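Local coordinates for putative beta-glucosidase (Bifidobacterium adolescentis, PDB 5WAB), which hydrolyses beta-glucosidic linkages as a glycoside hydrolase family 3 enzyme, and probably also removes terminal arabinopyranosyl groups from ginsenosides, at residues 559-562 / 563-567; 621-624 / 625-628; 359-362 / 363-366; 308-311 / 312-316; 261-264 / 265-268. One frame throughout, in Å; residues are numbered along the deposited sequence.

Interaction 1 (559-562 / 563-567); sequences AKTG and ANTAH
Ala559 and His567 form the last hydrogen-bonded pair before the tip of a beta hairpin, where strand 551-560 turns back into strand 566-574. Backbone bonds close it first. Ala559 N donates to His567 O (2.8 Å) and His567 N donates back to Ala559 O (2.6 Å), so the two residues pair in both directions. Lys560 and Ala566 follow as an antiparallel non-hydrogen-bonded pair. Beyond them Thr561 N binds Thr565 O at 2.9 Å. Gly562 N adds a weak bond to the same oxygen.

The hydroxyls make a second link across the turn. In both threonines OG1 sits between the backbone N and the carbonyl carbon (chi1 58° in each), which turns the two oxygens toward one another; Thr561 OG1 and Thr565 OG1 are hydrogen-bonded at 2.8 Å, and either may be the donor. The side chains cross at about a right angle.

Carbon contacts flank these bonds. Thr561 CG2 rests on His567 CB at 3.6 Å, while the imidazole leads away toward Thr619 and Asp621 of strand 615-622, the next strand of the sheet. Near the tip of the turn, Lys560 reaches out fully extended, and its ammonium forms a salt bridge with Asp664 and a hydrogen bond to Thr662 O. On the way its methylenes brush two backbone oxygens: Lys560 CG lies 3.5 Å from Thr565 O, and Lys560 CE lies 3.7 Å from Ala563 O.

Interaction 2 (621-624 / 625-628); sequences DLDE and RAFA
Leu622 and Phe627 meet where strand 615-622 of the fibronectin type III-like domain ends and the chain folds into a short 3-10 turn. The two side chains cross at about a right angle: Leu622 CB approaches Phe627 CE2 at 3.8 Å, and Leu622 CD1 nears Phe627 CZ. The other branch, Leu622 CD2, touches Ala626 CB at 3.9 Å, so the leucine spans both residues.

The backbone of the turn holds these groups in place. Ala626 N donates to Asp623 O at 3.0 Å, and Phe627 N to Glu624 O at 3.1 Å. A chi1 of 58° tucks the Asp623 carboxylate back over its own main chain, which brings OD1 to Ala626 N for an additional weak bond.

Further out, the Phe627 ring meets Tyr644 edge-to-face, and Leu622 packs on Val568 of the neighbouring strand. Arg625, bent at chi2 and chi3, leads away from the turn to a salt bridge with Glu185 and a cation-pi contact with Trp637. The turn and the ring share one carbonyl: Phe627 CD2 lies 3.4 Å from Asp623 O, the oxygen that also accepts from Ala626 N.

Interaction 3 (359-362 / 363-366); sequences MTSF and LDTL
Ser361 O is gripped twice by Thr365, by the hydroxyl OG1 at 2.6 Å and by the backbone N at 2.9 Å. The two donors reach it from opposite faces of the carbonyl plane. Thr365 OG1 lies anti to its own carbonyl carbon (chi1 -62°), beside the backbone N, which lets both donors of one residue converge on one oxygen.

Ser361 is the N-cap of helix 362-368. Its OG accepts from Asp364 N at 3.2 Å in a nearly straight bond (173°), satisfying an amide of the first turn that has no earlier helical carbonyl to bind. A water, at rather short distances and so to be read with caution, links Ser361 N to Asp364 OD2 where a capping box would have a direct bond. Thr360 CG2 packs beside this cap, 3.5 Å from Asp364 CB and close to the Thr365 hydroxyl.

Within the helix proper, Leu366 N binds Phe362 O at 3.0 Å. The same two residues also meet through their side chains: Leu366 CG stands over one face of the Phe362 ring, 4.3 Å from its centroid, in a CH-pi contact, while Leu366 CD1 reaches Phe362 CE2 at 3.6 Å. With an alanine in place of Phe362 the face under Leu366 CG is lost, and a gap would probably open between Leu366 and helix 476-484.

The cap belongs to the C-terminal domain of the family 3 fold: Phe362 packs on Phe407 of strand 403-409 and on Leu480 and Ile484 of helix 476-484, whereas Leu363 and Leu366 turn to strand 373-376.

Interaction 4 (308-311 / 312-316); sequences AHQA and AIESM
Gln310 and Glu314, one turn apart near the end of helix 301-313, meet through complementary torsions. Gln310 starts out with CG opposite the backbone N (chi1 -178°) and then bends at chi2 (61°), bringing its amide back toward the end of the helix. Glu314 places CG beside its own N and runs extended to the carboxylate. Gln310 NE2 thus donates to Glu314 OE2 at 2.7 Å. The acceptor lies in the amide plane and is met on its anti lone pair, while the two flat groups stand 80° apart.

Beneath this bridge the backbone still follows the helix: Ala312 N binds Ala308 O (2.8 Å), and Ile313 N binds His309 O (3.0 Å). Glu314 N still reaches Gln310 O, although Glu314 is the first residue to leave helical angles. At the next step a side chain takes over, with Ser315 OG donating to Ala311 O at 2.7 Å. Ile313 CD1 leans obliquely on the His309 ring, 3.8 Å from His309 CE1.

Replacing Gln310, an alanine here takes away the donor to Glu314 OE2, and the carboxylate would probably be less firmly fixed, held mainly through OE1. Glu314 is buried, with OE1 in a salt bridge to Lys607. An amide on one oxygen and an ammonium on the other would be expected to favour the ionised acid and help pay for burying its charge.

Interaction 5 (261-264 / 265-268); sequences VYAA and RDGR
The C-terminal end of helix 257-265, in the N-terminal domain of the family 3 enzyme, is where Ala263 O takes a weak bond from Arg268 N at 3.0 Å as the chain turns away. Gly267 makes that turn with positive phi (85°), where a side chain would be jammed against the preceding carbonyl oxygen. Just before it, Arg265 N donates to Tyr262 O at 3.1 Å, with only a weak bond to Val261 O.

Both arginines lay their guanidinium groups against helix side chains, Arg265 extended and Arg268 bent at chi3. Arg265 runs alongside Val261, whose CG1 sits over the centre of one guanidinium face, 3.5 Å from Arg265 CZ. The guanidinium of Arg268 lies over Ala263, with Ala263 CB 3.7 Å from Arg268 CZ. Arg268 also holds Asp266 in a side-on salt bridge, Arg268 NE to Asp266 OD1 and Arg268 NH2 to Asp266 OD2, each at 3.2 Å.

Asp266 OD1 itself comes within 3.1 Å of Ala263 O, an approach of two acceptors that should be unfavourable. The positive charge of Arg268 probably offsets it and, lying near the C-terminal end of the helix, may also ease the partial negative charge there.

Along the chain the order is interaction 5, 4, 3, 1, 2. Interactions 1 and 2 are the only pair that touch: their centres lie 9 Å apart, and Ala566 O and Leu622 N, 3.1 Å apart in a probable hydrogen bond, join neighbouring strands of the three-stranded antiparallel sheet. Interactions 3 and 4 are 15 Å between centres without touching; helix 476-484 packs against both. Interaction 5 stands apart in the N-terminal domain, at least 46 Å from every other centre. The five local contacts thus finish helix ends and strand turns across the N-terminal, C-terminal and fibronectin-like parts of the enzyme.

Interaction 1 (559-562 / 563-567)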
loop_
_atom_site.group_PDB
_atom_site.type_symbol
_atom_site.label_atom_id
_atom_site.label_comp_id
_atom_site.label_asym_id
_atom_site.label_seq_id
_atom_site.Cartn_x
_atom_site.Cartn_y
_atom_site.Cartn_z
ATOM N N ALA A 559 23.672 -17.586 6.608
ATOM C CA ALA A 559 24.891 -18.026 5.951
ATOM C C ALA A 559 25.187 -17.119 4.765
ATOM O O ALA A 559 24.283 -16.736 4.015
ATOM C CB ALA A 559 24.781 -19.483 5.489
ATOM N N LYS A 560 26.460 -16.773 4.610
ATOM C CA LYS A 560 26.903 -15.988 3.468
ATOM C C LYS A 560 26.923 -16.861 2.219
ATOM O O LYS A 560 27.397 -18.000 2.257
ATOM C CB LYS A 560 28.283 -15.402 3.766
ATOM C CG LYS A 560 28.812 -14.384 2.779
ATOM C CD LYS A 560 30.125 -13.811 3.313
ATOM C CE LYS A 560 30.717 -12.754 2.399
ATOM N NZ LYS A 560 31.968 -12.178 2.952
ATOM N N THR A 561 26.369 -16.347 1.119
ATOM C CA THR A 561 26.272 -17.101 -0.129
ATOM C C THR A 561 27.040 -16.465 -1.281
ATOM O O THR A 561 26.923 -16.927 -2.423
ATOM C CB THR A 561 24.805 -17.297 -0.523
ATOM O OG1 THR A 561 24.169 -16.020 -0.666
ATOM C CG2 THR A 561 24.083 -18.134 0.518
ATOM N N GLY A 562 27.803 -15.412 -1.023
ATOM C CA GLY A 562 28.549 -14.756 -2.078
ATOM C C GLY A 562 29.379 -13.638 -1.495
ATOM O O GLY A 562 29.504 -13.510 -0.279
ATOM N N ALA A 563 29.980 -12.846 -2.382
ATOM C CA ALA A 563 30.764 -11.704 -1.926
ATOM C C ALA A 563 29.908 -10.735 -1.116
ATOM O O ALA A 563 30.387 -10.142 -0.143
ATOM C CB ALA A 563 31.404 -10.991 -3.116
ATOM N N ASN A 564 28.643 -10.552 -1.504
ATOM C CA ASN A 564 27.762 -9.593 -0.838
ATOM C C ASN A 564 26.331 -10.109 -0.764
ATOM O O ASN A 564 25.370 -9.343 -0.907
ATOM C CB ASN A 564 27.794 -8.231 -1.533
ATOM C CG ASN A 564 29.167 -7.602 -1.519
ATOM O OD1 ASN A 564 29.637 -7.147 -0.480
ATOM N ND2 ASN A 564 29.823 -7.579 -2.673
ATOM N N THR A 565 26.160 -11.411 -0.538
ATOM C CA THR A 565 24.829 -11.981 -0.376
ATOM C C THR A 565 24.828 -12.954 0.794
ATOM O O THR A 565 25.855 -13.539 1.149
ATOM C CB THR A 565 24.336 -12.711 -1.632
ATOM O OG1 THR A 565 25.257 -13.757 -1.977
ATOM C CG2 THR A 565 24.185 -11.734 -2.795
ATOM N N ALA A 566 23.641 -13.148 1.364
ATOM C CA ALA A 566 23.472 -14.032 2.501
ATOM C C ALA A 566 22.158 -14.784 2.351
ATOM O O ALA A 566 21.319 -14.459 1.506
ATOM C CB ALA A 566 23.507 -13.253 3.820
ATOM N N HIS A 567 21.982 -15.799 3.192
ATOM C CA HIS A 567 20.795 -16.637 3.155
ATOM C C HIS A 567 20.351 -16.928 4.578
ATOM O O HIS A 567 21.172 -17.268 5.434
ATOM C CB HIS A 567 21.064 -17.944 2.399
ATOM C CG HIS A 567 19.874 -18.845 2.311
ATOM N ND1 HIS A 567 19.748 -19.983 3.079
ATOM C CD2 HIS A 567 18.750 -18.768 1.563
ATOM C CE1 HIS A 567 18.600 -20.574 2.800
ATOM N NE2 HIS A 567 17.974 -19.856 1.883
#

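Interaction 2 (621-624 / 625-628)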
loop_
_atom_site.group_PDB
_atom_site.type_symbol
_atom_site.label_atom_id
_atom_site.label_comp_id
_atom_site.label_asym_id
_atom_site.label_seq_id
_atom_site.Cartn_x
_atom_site.Cartn_y
_atom_site.Cartn_z
ATOM N N ASP A 621 16.087 -15.275 1.040
ATOM C CA ASP A 621 17.233 -14.842 0.253
ATOM C C ASP A 621 17.449 -13.350 0.480
ATOM O O ASP A 621 16.499 -12.564 0.422
ATOM C CB ASP A 621 17.006 -15.123 -1.234
ATOM C CG ASP A 621 17.282 -16.569 -1.609
ATOM O OD1 ASP A 621 18.086 -17.232 -0.918
ATOM O OD2 ASP A 621 16.695 -17.044 -2.604
ATOM N N LEU A 622 18.693 -12.965 0.740
ATOM C CA LEU A 622 19.071 -11.565 0.927
ATOM C C LEU A 622 20.074 -11.213 -0.164
ATOM O O LEU A 622 21.264 -11.516 -0.038
ATOM C CB LEU A 622 19.655 -11.332 2.318
ATOM C CG LEU A 622 18.704 -11.508 3.504
ATOM C CD1 LEU A 622 19.418 -11.282 4.838
ATOM C CD2 LEU A 622 17.516 -10.563 3.362
ATOM N N ASP A 623 19.601 -10.586 -1.239
ATOM C CA ASP A 623 20.491 -10.233 -2.333
ATOM C C ASP A 623 21.332 -9.017 -1.947
ATOM O O ASP A 623 21.258 -8.504 -0.825
ATOM C CB ASP A 623 19.697 -9.970 -3.611
ATOM C CG ASP A 623 18.665 -8.853 -3.454
ATOM O OD1 ASP A 623 18.721 -8.087 -2.470
ATOM O OD2 ASP A 623 17.785 -8.741 -4.333
ATOM N N GLU A 624 22.135 -8.538 -2.898
ATOM C CA GLU A 624 22.993 -7.392 -2.620
ATOM C C GLU A 624 22.181 -6.150 -2.261
ATOM O O GLU A 624 22.644 -5.317 -1.473
ATOM C CB GLU A 624 23.904 -7.121 -3.812
ATOM C CG GLU A 624 24.869 -8.254 -4.103
ATOM C CD GLU A 624 25.826 -7.921 -5.234
ATOM O OE1 GLU A 624 25.654 -6.854 -5.865
ATOM O OE2 GLU A 624 26.747 -8.726 -5.494
ATOM N N ARG A 625 20.988 -5.995 -2.841
ATOM C CA ARG A 625 20.142 -4.851 -2.524
ATOM C C ARG A 625 19.617 -4.879 -1.089
ATOM O O ARG A 625 19.193 -3.838 -0.576
ATOM C CB ARG A 625 18.979 -4.767 -3.509
ATOM C CG ARG A 625 19.351 -4.178 -4.873
ATOM C CD ARG A 625 19.555 -2.665 -4.785
ATOM N NE ARG A 625 18.334 -1.985 -4.354
ATOM C CZ ARG A 625 17.365 -1.590 -5.172
ATOM N NH1 ARG A 625 17.471 -1.792 -6.482
ATOM N NH2 ARG A 625 16.288 -0.990 -4.677
ATOM N N ALA A 626 19.643 -6.034 -0.422
ATOM C CA ALA A 626 19.256 -6.069 0.984
ATOM C C ALA A 626 20.278 -5.383 1.877
ATOM O O ALA A 626 19.968 -5.089 3.036
ATOM C CB ALA A 626 19.057 -7.509 1.452
ATOM N N PHE A 627 21.491 -5.144 1.369
ATOM C CA PHE A 627 22.571 -4.540 2.138
ATOM C C PHE A 627 23.079 -3.241 1.529
ATOM O O PHE A 627 24.078 -2.694 2.012
ATOM C CB PHE A 627 23.739 -5.522 2.273
ATOM C CG PHE A 627 23.350 -6.849 2.858
ATOM C CD1 PHE A 627 23.265 -7.016 4.231
ATOM C CD2 PHE A 627 23.087 -7.933 2.038
ATOM C CE1 PHE A 627 22.909 -8.229 4.772
ATOM C CE2 PHE A 627 22.731 -9.152 2.573
ATOM C CZ PHE A 627 22.642 -9.302 3.943
ATOM N N ALA A 628 22.421 -2.719 0.500
ATOM C CA ALA A 628 22.950 -1.604 -0.272
ATOM C C ALA A 628 22.140 -0.338 -0.037
ATOM O O ALA A 628 20.906 -0.367 -0.022
ATOM C CB ALA A 628 22.956 -1.933 -1.766
#

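Interaction 3 (359-362 / 363-366)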
loop_
_atom_site.group_PDB
_atom_site.type_symbol
_atom_site.label_atom_id
_atom_site.label_comp_id
_atom_site.label_asym_id
_atom_site.label_seq_id
_atom_site.Cartn_x
_atom_site.Cartn_y
_atom_site.Cartn_z
ATOM N N MET A 359 -23.554 -6.818 0.594
ATOM C CA MET A 359 -22.916 -6.333 1.808
ATOM C C MET A 359 -23.846 -6.607 2.979
ATOM O O MET A 359 -25.025 -6.242 2.937
ATOM C CB MET A 359 -22.595 -4.839 1.701
ATOM C CG MET A 359 -21.707 -4.316 2.813
ATOM S SD MET A 359 -22.609 -3.638 4.210
ATOM C CE MET A 359 -23.546 -2.333 3.415
ATOM N N THR A 360 -23.310 -7.235 4.024
ATOM C CA THR A 360 -24.060 -7.539 5.238
ATOM C C THR A 360 -23.313 -6.965 6.431
ATOM O O THR A 360 -22.148 -7.306 6.664
ATOM C CB THR A 360 -24.267 -9.050 5.405
ATOM O OG1 THR A 360 -25.017 -9.562 4.295
ATOM C CG2 THR A 360 -25.015 -9.352 6.698
ATOM N N SER A 361 -23.987 -6.108 7.190
ATOM C CA SER A 361 -23.355 -5.460 8.324
ATOM C C SER A 361 -23.040 -6.475 9.421
ATOM O O SER A 361 -23.433 -7.644 9.366
ATOM C CB SER A 361 -24.255 -4.356 8.869
ATOM O OG SER A 361 -25.422 -4.905 9.454
ATOM N N PHE A 362 -22.327 -6.003 10.440
ATOM C CA PHE A 362 -21.998 -6.868 11.566
ATOM C C PHE A 362 -23.256 -7.269 12.322
ATOM O O PHE A 362 -23.379 -8.418 12.767
ATOM C CB PHE A 362 -21.005 -6.167 12.494
ATOM C CG PHE A 362 -20.498 -7.039 13.607
ATOM C CD1 PHE A 362 -19.588 -8.054 13.350
ATOM C CD2 PHE A 362 -20.931 -6.845 14.912
ATOM C CE1 PHE A 362 -19.116 -8.856 14.369
ATOM C CE2 PHE A 362 -20.461 -7.649 15.939
ATOM C CZ PHE A 362 -19.552 -8.656 15.666
ATOM N N LEU A 363 -24.208 -6.341 12.459
ATOM C CA LEU A 363 -25.464 -6.648 13.137
ATOM C C LEU A 363 -26.251 -7.715 12.385
ATOM O O LEU A 363 -26.675 -8.720 12.971
ATOM C CB LEU A 363 -26.302 -5.378 13.296
ATOM C CG LEU A 363 -25.885 -4.394 14.394
ATOM C CD1 LEU A 363 -26.915 -3.285 14.511
ATOM C CD2 LEU A 363 -25.698 -5.103 15.729
ATOM N N ASP A 364 -26.470 -7.508 11.086
ATOM C CA ASP A 364 -27.176 -8.509 10.296
ATOM C C ASP A 364 -26.414 -9.825 10.243
ATOM O O ASP A 364 -27.025 -10.885 10.068
ATOM C CB ASP A 364 -27.442 -7.981 8.889
ATOM C CG ASP A 364 -28.428 -6.836 8.879
ATOM O OD1 ASP A 364 -29.180 -6.697 9.866
ATOM O OD2 ASP A 364 -28.454 -6.075 7.888
ATOM N N THR A 365 -25.090 -9.789 10.406
ATOM C CA THR A 365 -24.333 -11.037 10.420
ATOM C C THR A 365 -24.625 -11.825 11.689
ATOM O O THR A 365 -24.890 -13.031 11.636
ATOM C CB THR A 365 -22.832 -10.763 10.290
ATOM O OG1 THR A 365 -22.561 -10.121 9.037
ATOM C CG2 THR A 365 -22.050 -12.064 10.346
ATOM N N LEU A 366 -24.609 -11.154 12.841
ATOM C CA LEU A 366 -24.937 -11.843 14.084
ATOM C C LEU A 366 -26.388 -12.305 14.088
ATOM O O LEU A 366 -26.697 -13.390 14.593
ATOM C CB LEU A 366 -24.655 -10.943 15.282
ATOM C CG LEU A 366 -23.184 -10.587 15.495
ATOM C CD1 LEU A 366 -22.998 -9.960 16.862
ATOM C CD2 LEU A 366 -22.287 -11.804 15.315
HETATM O O HOH W 1 -26.443 -5.599 6.587
#

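Interaction 4 (308-311 / 312-316)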
loop_
_atom_site.group_PDB
_atom_site.type_symbol
_atom_site.label_atom_id
_atom_site.label_comp_id
_atom_site.label_asym_id
_atom_site.label_seq_id
_atom_site.Cartn_x
_atom_site.Cartn_y
_atom_site.Cartn_z
ATOM N N ALA A 308 -13.221 -11.857 -1.144
ATOM C CA ALA A 308 -13.335 -10.668 -0.306
ATOM C C ALA A 308 -13.513 -11.031 1.163
ATOM O O ALA A 308 -13.041 -10.306 2.046
ATOM C CB ALA A 308 -14.499 -9.798 -0.782
ATOM N N HIS A 309 -14.197 -12.143 1.441
ATOM C CA HIS A 309 -14.342 -12.602 2.818
ATOM C C HIS A 309 -12.986 -12.955 3.412
ATOM O O HIS A 309 -12.652 -12.524 4.523
ATOM C CB HIS A 309 -15.295 -13.801 2.864
ATOM C CG HIS A 309 -15.650 -14.251 4.249
ATOM N ND1 HIS A 309 -15.268 -13.561 5.380
ATOM C CD2 HIS A 309 -16.349 -15.326 4.683
ATOM C CE1 HIS A 309 -15.717 -14.192 6.451
ATOM N NE2 HIS A 309 -16.375 -15.267 6.055
ATOM N N GLN A 310 -12.187 -13.739 2.682
ATOM C CA GLN A 310 -10.862 -14.099 3.180
ATOM C C GLN A 310 -9.938 -12.885 3.215
ATOM O O GLN A 310 -9.165 -12.711 4.164
ATOM C CB GLN A 310 -10.254 -15.218 2.330
ATOM C CG GLN A 310 -8.883 -15.676 2.828
ATOM C CD GLN A 310 -8.917 -16.239 4.256
ATOM O OE1 GLN A 310 -9.927 -16.783 4.705
ATOM N NE2 GLN A 310 -7.809 -16.088 4.976
ATOM N N ALA A 311 -10.003 -12.034 2.187
ATOM C CA ALA A 311 -9.211 -10.807 2.198
ATOM C C ALA A 311 -9.597 -9.908 3.369
ATOM O O ALA A 311 -8.745 -9.209 3.931
ATOM C CB ALA A 311 -9.368 -10.063 0.872
ATOM N N ALA A 312 -10.880 -9.887 3.731
ATOM C CA ALA A 312 -11.315 -9.066 4.857
ATOM C C ALA A 312 -10.804 -9.624 6.178
ATOM O O ALA A 312 -10.415 -8.861 7.070
ATOM C CB ALA A 312 -12.838 -8.944 4.875
ATOM N N ILE A 313 -10.803 -10.951 6.324
ATOM C CA ILE A 313 -10.313 -11.574 7.551
ATOM C C ILE A 313 -8.870 -11.168 7.822
ATOM O O ILE A 313 -8.504 -10.811 8.949
ATOM C CB ILE A 313 -10.459 -13.104 7.470
ATOM C CG1 ILE A 313 -11.934 -13.501 7.512
ATOM C CG2 ILE A 313 -9.677 -13.776 8.574
ATOM C CD1 ILE A 313 -12.161 -14.991 7.503
ATOM N N GLU A 314 -8.027 -11.213 6.791
ATOM C CA GLU A 314 -6.610 -10.918 6.950
ATOM C C GLU A 314 -6.288 -9.428 6.883
ATOM O O GLU A 314 -5.110 -9.062 6.816
ATOM C CB GLU A 314 -5.812 -11.698 5.912
ATOM C CG GLU A 314 -6.032 -13.186 6.051
ATOM C CD GLU A 314 -4.984 -14.010 5.346
ATOM O OE1 GLU A 314 -3.826 -13.556 5.237
ATOM O OE2 GLU A 314 -5.328 -15.122 4.904
ATOM N N SER A 315 -7.291 -8.559 6.933
ATOM C CA SER A 315 -7.062 -7.125 6.973
ATOM C C SER A 315 -7.133 -6.558 8.383
ATOM O O SER A 315 -6.956 -5.349 8.555
ATOM C CB SER A 315 -8.072 -6.407 6.079
ATOM O OG SER A 315 -7.853 -6.745 4.721
ATOM N N MET A 316 -7.372 -7.397 9.391
ATOM C CA MET A 316 -7.510 -6.959 10.774
ATOM C C MET A 316 -6.221 -7.205 11.546
ATOM O O MET A 316 -5.591 -8.257 11.401
ATOM C CB MET A 316 -8.645 -7.705 11.464
ATOM C CG MET A 316 -9.876 -7.859 10.627
ATOM S SD MET A 316 -11.124 -8.755 11.545
ATOM C CE MET A 316 -12.256 -9.155 10.221
#

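Interaction 5 (261-264 / 265-268)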
loop_
_atom_site.group_PDB
_atom_site.type_symbol
_atom_site.label_atom_id
_atom_site.label_comp_id
_atom_site.label_asym_id
_atom_site.label_seq_id
_atom_site.Cartn_x
_atom_site.Cartn_y
_atom_site.Cartn_z
ATOM N N VAL A 261 0.406 16.910 -33.755
ATOM C CA VAL A 261 0.588 16.882 -35.206
ATOM C C VAL A 261 1.475 18.036 -35.658
ATOM O O VAL A 261 2.412 17.852 -36.447
ATOM C CB VAL A 261 -0.776 16.917 -35.915
ATOM C CG1 VAL A 261 -0.589 16.983 -37.421
ATOM C CG2 VAL A 261 -1.594 15.709 -35.532
ATOM N N TYR A 262 1.179 19.247 -35.176
ATOM C CA TYR A 262 1.973 20.418 -35.535
ATOM C C TYR A 262 3.418 20.260 -35.080
ATOM O O TYR A 262 4.354 20.538 -35.839
ATOM C CB TYR A 262 1.346 21.670 -34.925
ATOM C CG TYR A 262 0.002 22.009 -35.523
ATOM C CD1 TYR A 262 -0.288 21.705 -36.847
ATOM C CD2 TYR A 262 -0.988 22.608 -34.757
ATOM C CE1 TYR A 262 -1.519 22.005 -37.393
ATOM C CE2 TYR A 262 -2.224 22.911 -35.297
ATOM C CZ TYR A 262 -2.485 22.606 -36.614
ATOM O OH TYR A 262 -3.716 22.905 -37.149
ATOM N N ALA A 263 3.616 19.825 -33.829
ATOM C CA ALA A 263 4.962 19.662 -33.289
ATOM C C ALA A 263 5.729 18.555 -34.003
ATOM O O ALA A 263 6.954 18.647 -34.154
ATOM C CB ALA A 263 4.897 19.383 -31.787
ATOM N N ALA A 264 5.032 17.505 -34.440
ATOM C CA ALA A 264 5.684 16.447 -35.203
ATOM C C ALA A 264 6.110 16.911 -36.586
ATOM O O ALA A 264 6.975 16.273 -37.198
ATOM C CB ALA A 264 4.754 15.241 -35.333
ATOM N N ARG A 265 5.524 18.000 -37.090
ATOM C CA ARG A 265 5.849 18.508 -38.416
ATOM C C ARG A 265 6.934 19.569 -38.403
ATOM O O ARG A 265 7.623 19.742 -39.413
ATOM C CB ARG A 265 4.607 19.107 -39.075
ATOM C CG ARG A 265 3.625 18.098 -39.606
ATOM C CD ARG A 265 2.377 18.814 -40.083
ATOM N NE ARG A 265 1.332 17.887 -40.497
ATOM C CZ ARG A 265 0.050 18.216 -40.606
ATOM N NH1 ARG A 265 -0.342 19.458 -40.328
ATOM N NH2 ARG A 265 -0.838 17.303 -40.982
ATOM N N ASP A 266 7.109 20.291 -37.296
ATOM C CA ASP A 266 8.084 21.375 -37.255
ATOM C C ASP A 266 9.281 21.073 -36.356
ATOM O O ASP A 266 10.013 21.993 -35.978
ATOM C CB ASP A 266 7.404 22.683 -36.845
ATOM C CG ASP A 266 6.772 22.625 -35.474
ATOM O OD1 ASP A 266 7.091 21.715 -34.680
ATOM O OD2 ASP A 266 5.938 23.512 -35.191
ATOM N N GLY A 267 9.505 19.803 -36.024
ATOM C CA GLY A 267 10.718 19.390 -35.349
ATOM C C GLY A 267 10.742 19.504 -33.842
ATOM O O GLY A 267 11.811 19.326 -33.251
ATOM N N ARG A 268 9.611 19.782 -33.192
ATOM C CA ARG A 268 9.586 19.768 -31.732
ATOM C C ARG A 268 9.436 18.364 -31.166
ATOM O O ARG A 268 9.791 18.137 -30.006
ATOM C CB ARG A 268 8.467 20.657 -31.203
ATOM C CG ARG A 268 8.788 22.131 -31.256
ATOM C CD ARG A 268 7.594 22.932 -30.806
ATOM N NE ARG A 268 6.520 22.871 -31.791
ATOM C CZ ARG A 268 5.242 23.074 -31.498
ATOM N NH1 ARG A 268 4.884 23.329 -30.250
ATOM N NH2 ARG A 268 4.322 23.003 -32.447
#